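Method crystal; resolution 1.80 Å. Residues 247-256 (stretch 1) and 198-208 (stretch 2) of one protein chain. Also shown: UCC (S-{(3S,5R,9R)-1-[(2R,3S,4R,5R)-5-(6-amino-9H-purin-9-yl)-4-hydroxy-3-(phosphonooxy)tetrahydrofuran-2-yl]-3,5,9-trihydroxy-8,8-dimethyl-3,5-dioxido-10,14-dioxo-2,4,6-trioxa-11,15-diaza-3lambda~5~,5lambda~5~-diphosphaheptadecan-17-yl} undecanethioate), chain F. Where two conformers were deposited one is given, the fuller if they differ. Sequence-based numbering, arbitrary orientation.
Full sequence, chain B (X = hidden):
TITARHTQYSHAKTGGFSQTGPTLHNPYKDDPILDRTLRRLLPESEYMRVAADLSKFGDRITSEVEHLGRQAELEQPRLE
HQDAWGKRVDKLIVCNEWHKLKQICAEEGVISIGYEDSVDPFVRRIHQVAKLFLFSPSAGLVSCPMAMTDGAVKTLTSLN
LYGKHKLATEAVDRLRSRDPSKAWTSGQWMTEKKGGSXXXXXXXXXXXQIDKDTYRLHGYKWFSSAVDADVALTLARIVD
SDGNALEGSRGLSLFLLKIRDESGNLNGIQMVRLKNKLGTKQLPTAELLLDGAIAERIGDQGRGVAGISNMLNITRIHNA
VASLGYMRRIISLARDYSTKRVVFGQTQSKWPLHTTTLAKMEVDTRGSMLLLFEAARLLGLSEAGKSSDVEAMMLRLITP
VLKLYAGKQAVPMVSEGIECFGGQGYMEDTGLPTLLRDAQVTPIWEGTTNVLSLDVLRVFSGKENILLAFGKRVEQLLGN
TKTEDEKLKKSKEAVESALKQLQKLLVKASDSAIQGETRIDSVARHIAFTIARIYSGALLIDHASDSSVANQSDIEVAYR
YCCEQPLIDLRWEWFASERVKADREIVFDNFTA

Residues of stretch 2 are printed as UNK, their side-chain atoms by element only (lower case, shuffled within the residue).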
# COMPACT_ATOMS: atom_id res chain seq x y z
N GLU B 247 20.21 40.78 2.96
CA GLU B 247 19.93 39.98 1.77
C GLU B 247 21.20 39.53 1.09
O GLU B 247 22.24 40.08 1.32
CB GLU B 247 19.14 40.78 0.76
CG GLU B 247 17.74 41.13 1.24
CD GLU B 247 16.85 41.57 0.10
OE1 GLU B 247 17.18 42.61 -0.52
OE2 GLU B 247 15.83 40.86 -0.14
N GLY B 248 21.08 38.56 0.20
CA GLY B 248 22.15 38.15 -0.69
C GLY B 248 23.16 37.22 -0.05
O GLY B 248 23.01 36.81 1.09
N SER B 249 24.21 36.89 -0.80
CA SER B 249 25.23 35.93 -0.35
C SER B 249 25.87 36.39 0.93
O SER B 249 26.14 35.61 1.82
CB SER B 249 26.33 35.74 -1.40
OG SER B 249 27.15 34.65 -1.07
N ARG B 250 26.12 37.68 0.99
CA ARG B 250 26.81 38.27 2.14
C ARG B 250 26.04 38.19 3.46
O ARG B 250 26.63 38.35 4.54
CB ARG B 250 27.13 39.74 1.82
CG ARG B 250 28.29 40.31 2.60
CD ARG B 250 29.62 39.55 2.36
NE ARG B 250 30.82 40.16 2.98
CZ ARG B 250 31.39 39.81 4.16
NH1 ARG B 250 30.89 38.85 4.92
NH2 ARG B 250 32.48 40.44 4.58
N GLY B 251 24.72 37.96 3.40
CA GLY B 251 23.96 37.72 4.66
C GLY B 251 23.96 36.30 5.21
O GLY B 251 23.41 36.06 6.27
N LEU B 252 24.55 35.35 4.48
CA LEU B 252 24.54 33.96 4.90
C LEU B 252 25.75 33.57 5.72
O LEU B 252 26.88 33.96 5.40
CB LEU B 252 24.41 33.08 3.66
CG LEU B 252 23.09 33.23 2.92
CD1 LEU B 252 23.19 32.46 1.62
CD2 LEU B 252 21.91 32.68 3.75
N SER B 253 25.50 32.86 6.82
CA SER B 253 26.52 32.23 7.62
C SER B 253 26.29 30.72 7.71
O SER B 253 25.17 30.22 7.48
CB SER B 253 26.56 32.89 8.99
OG SER B 253 26.76 34.33 8.93
N LEU B 254 27.35 30.00 8.04
CA LEU B 254 27.31 28.54 8.14
C LEU B 254 27.11 28.09 9.58
O LEU B 254 27.65 28.70 10.48
CB LEU B 254 28.64 27.97 7.62
CG LEU B 254 28.75 26.44 7.57
CD1 LEU B 254 27.74 25.83 6.63
CD2 LEU B 254 30.16 26.06 7.17
N PHE B 255 26.37 27.00 9.75
CA PHE B 255 26.01 26.45 11.05
C PHE B 255 26.13 24.96 11.06
O PHE B 255 25.87 24.27 10.06
CB PHE B 255 24.56 26.81 11.47
CG PHE B 255 24.33 28.27 11.66
CD1 PHE B 255 24.08 29.07 10.57
CD2 PHE B 255 24.41 28.84 12.90
CE1 PHE B 255 23.91 30.44 10.72
CE2 PHE B 255 24.22 30.22 13.08
CZ PHE B 255 23.97 31.01 11.97
N LEU B 256 26.44 24.47 12.23
CA LEU B 256 26.54 23.05 12.51
C LEU B 256 25.56 22.74 13.61
O LEU B 256 25.58 23.46 14.62
CB LEU B 256 27.95 22.64 12.99
CG LEU B 256 28.15 21.16 13.36
CD1 LEU B 256 28.06 20.23 12.17
CD2 LEU B 256 29.51 20.98 14.09
N UNK B 198 20.31 28.80 -6.44
CA UNK B 198 20.59 30.18 -6.03
C UNK B 198 20.26 30.32 -4.54
O UNK B 198 19.12 30.57 -4.19
o UNK B 198 20.87 32.89 -5.68
c UNK B 198 19.84 32.56 -6.40
c UNK B 198 19.65 31.11 -6.79
o UNK B 198 18.96 33.36 -6.82
N UNK B 199 21.24 30.09 -3.70
CA UNK B 199 21.02 30.09 -2.26
C UNK B 199 21.09 31.52 -1.75
O UNK B 199 20.42 31.86 -0.76
c UNK B 199 23.44 29.67 -1.56
c UNK B 199 21.58 28.93 -0.06
c UNK B 199 22.01 29.15 -1.51
N UNK B 200 21.88 32.39 -2.44
CA UNK B 200 21.91 33.79 -2.08
C UNK B 200 20.56 34.44 -2.14
O UNK B 200 20.24 35.25 -1.32
c UNK B 200 22.84 34.57 -3.02
N UNK B 201 19.81 34.16 -3.19
CA UNK B 201 18.45 34.71 -3.35
C UNK B 201 17.39 33.82 -2.69
O UNK B 201 16.33 34.27 -2.25
N UNK B 202 17.68 32.54 -2.60
CA UNK B 202 16.68 31.55 -2.13
C UNK B 202 16.56 31.38 -0.63
O UNK B 202 15.48 31.00 -0.13
N UNK B 203 17.66 31.53 0.09
CA UNK B 203 17.65 31.15 1.50
C UNK B 203 16.90 32.18 2.33
O UNK B 203 17.27 33.35 2.36
s UNK B 203 19.15 30.54 3.81
c UNK B 203 19.08 30.98 2.02
N UNK B 204 15.88 31.71 3.04
CA UNK B 204 15.09 32.53 3.97
C UNK B 204 15.02 31.83 5.36
O UNK B 204 13.93 31.83 6.01
c UNK B 204 12.97 33.90 3.92
c UNK B 204 13.67 32.68 3.41
o UNK B 204 13.58 35.01 3.90
o UNK B 204 11.81 33.80 4.32
N UNK B 205 16.17 31.31 5.82
CA UNK B 205 16.32 30.86 7.21
C UNK B 205 17.09 31.85 8.01
O UNK B 205 18.09 32.39 7.50
o UNK B 205 16.11 28.60 6.51
c UNK B 205 17.21 28.96 8.60
c UNK B 205 16.98 29.48 7.21
N UNK B 206 16.62 32.11 9.26
CA UNK B 206 17.12 33.16 10.11
C UNK B 206 17.65 32.53 11.38
O UNK B 206 17.12 31.49 11.84
c UNK B 206 14.72 34.31 8.29
c UNK B 206 15.08 36.01 6.66
c UNK B 206 16.28 36.05 8.72
c UNK B 206 16.03 34.22 10.41
c UNK B 206 15.65 34.89 9.14
o UNK B 206 14.74 36.58 5.46
c UNK B 206 16.01 36.61 7.50
c UNK B 206 14.41 34.86 7.06
N UNK B 207 18.69 33.14 11.92
CA UNK B 207 19.39 32.65 13.11
C UNK B 207 19.37 33.72 14.17
O UNK B 207 19.87 34.83 13.95
c UNK B 207 20.83 32.30 12.78
N UNK B 208 18.79 33.38 15.32
CA UNK B 208 18.67 34.34 16.38
C UNK B 208 19.63 33.98 17.49
O UNK B 208 19.56 32.91 18.03
c UNK B 208 16.30 34.91 15.87
c UNK B 208 17.25 34.39 16.94
c UNK B 208 17.20 35.29 18.16
OA1 UCC F . 21.85 18.60 -3.49
CA1 UCC F . 22.30 18.44 -2.28
CA2 UCC F . 22.45 17.14 -1.48
CA3 UCC F . 22.42 15.82 -2.19
CA4 UCC F . 23.50 14.83 -1.63
CA5 UCC F . 24.58 14.60 -2.70
CA6 UCC F . 24.97 13.16 -2.77
CA7 UCC F . 26.04 12.92 -3.83
CA8 UCC F . 26.30 11.51 -3.50
CA9 UCC F . 26.39 10.52 -4.54
C10 UCC F . 25.32 9.52 -4.50
C11 UCC F . 24.63 9.77 -5.83
S UCC F . 22.79 19.67 -1.26
CP1 UCC F . 22.56 21.27 -2.12
CP2 UCC F . 23.37 21.45 -3.37
NP1 UCC F . 23.37 22.85 -3.85
CP3 UCC F . 24.28 23.18 -4.76
OP1 UCC F . 25.04 22.38 -5.31
CP4 UCC F . 24.42 24.66 -5.07
CP5 UCC F . 24.34 24.87 -6.59
NP2 UCC F . 24.68 26.27 -6.76
CP6 UCC F . 25.92 26.75 -6.81
OP2 UCC F . 26.91 26.04 -6.84
CP8 UCC F . 26.01 28.25 -6.97
OP3 UCC F . 27.01 28.56 -7.99
CPB UCC F . 26.54 29.02 -5.78
CP7 UCC F . 27.75 28.48 -5.01
CP9 UCC F . 25.52 28.54 -4.66
CPA UCC F . 26.08 30.50 -5.72
O7 UCC F . 26.58 31.11 -4.51
P2 UCC F . 26.72 32.73 -4.42
O21 UCC F . 27.21 33.13 -3.04
O22 UCC F . 25.46 33.30 -5.10
O6 UCC F . 27.89 32.95 -5.53
P1 UCC F . 29.35 33.54 -5.34
O11 UCC F . 29.35 34.97 -4.81
O12 UCC F . 29.99 33.25 -6.66
O5' UCC F . 29.93 32.49 -4.18
C5' UCC F . 30.35 32.99 -2.89
C4' UCC F . 31.78 32.54 -2.53
C3' UCC F . 32.79 33.06 -3.55
O3' UCC F . 33.97 33.25 -2.81
P3 UCC F . 34.62 34.67 -2.60
O33 UCC F . 35.78 34.35 -1.67
O32 UCC F . 33.59 35.44 -1.82
O31 UCC F . 34.96 35.16 -4.03
C2' UCC F . 33.00 31.94 -4.55
O2' UCC F . 34.31 31.85 -5.10
O4' UCC F . 31.87 31.10 -2.58
C1' UCC F . 32.80 30.76 -3.60
N9 UCC F . 32.43 29.48 -4.23
C4 UCC F . 33.27 28.46 -4.31
N3 UCC F . 34.53 28.21 -3.87
C8 UCC F . 31.25 29.20 -4.84
N7 UCC F . 31.31 27.94 -5.31
C5 UCC F . 32.52 27.42 -5.01
C6 UCC F . 33.21 26.11 -5.17
N6 UCC F . 32.57 25.10 -5.81
N1 UCC F . 34.51 26.01 -4.73
C2 UCC F . 35.13 27.03 -4.11
O HOH W 1 18.61 37.44 -0.71

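Position 198 carries two carbons, the second bearing two oxygens, and touches nothing on stretch 1. A carboxylate this short is Asp198. It sits just before the helix of residues 199-202 and caps it: its OD1 accepts from the backbone N of position 201 at 3.0 Å, satisfying an amide that has no helical acceptor.

Position 199 has three carbons, one carrying the other two, and both branch carbons lie 4.2 Å from Leu252 CD1. The branch at the beta carbon identifies Val199. Its CG1 is also 3.9 Å from UCC CP9, so a compact apolar side chain suits a place between leucine and ligand.

Position 200 has a single carbon, CB, which packs 3.5 Å from Ser249 N and 4.0 Å from Ser249 CB. This is Ala200. Its CB also lies 3.6 Å from UCC O22; the small methyl fits this close approach of the two backbones, whose CA atoms at Ser249 and Ala200 are 4.3 Å apart.

Position 201 has no side-chain atoms and is Gly201. An ideal CB here would clash with Asp198 OD2 at 2.6 Å, so the bare backbone leaves room for the capping carboxylate.

Position 202 is equally bare, hence Gly202. Here a CB would come within 2.6 Å of Asp198 O, the acceptor of a weak bond from Gly202 N.

At position 203 one carbon, pointing toward stretch 1, is followed by sulfur, which lies 3.5 Å from Leu252 CD2. This is Cys203, the first residue to leave helical geometry, and the apolar contact is well suited to a buried thiol. SG also accepts a weak hydrogen bond from the N of position 205, 3.7 Å from SG.

Position 204 again shows two carbons with two oxygens on the second, without contact to stretch 1: Asp204. Its OD1 accepts a very short hydrogen bond, 2.5 Å, from the hydroxyl oxygen of position 206.

At position 205 one carbon bears an oxygen and a carbon, and none touches stretch 1. This defines Thr205, whose hydroxyl lets a buried residue hydrogen-bond elsewhere in the structure.

Position 206 has a carbon leading to a six-carbon ring that bears an oxygen, with no contact to stretch 1, so it is Tyr206. Its OH is the donor to Asp204 OD1.

Position 207 has one carbon, CB, which points toward stretch 1 and meets Phe255 CZ at 3.5 Å, obliquely to the ring. It is Ala207, in a place where a methyl packs closely.

Position 208, out of reach of stretch 1, has three carbons branched at the first: Val208, a beta-branched residue at home in a strand.

The contact is small, 286 Å², and has no direct hydrogen bonds. Leu252 and Phe255 supply apolar packing, while Gly248 CA approaches Ala200 O at 3.5 Å. Water 1 joins the backbones, donating to Ala200 O (2.8 Å) and accepting from Gly248 N (2.9 Å). At the same contact, Ser249 OG donates a very short hydrogen bond, 2.5 Å, to UCC O21, bringing the ligand's phosphate to the junction.

Stretch 2, residues 198-208: DVAGGCDTYAV
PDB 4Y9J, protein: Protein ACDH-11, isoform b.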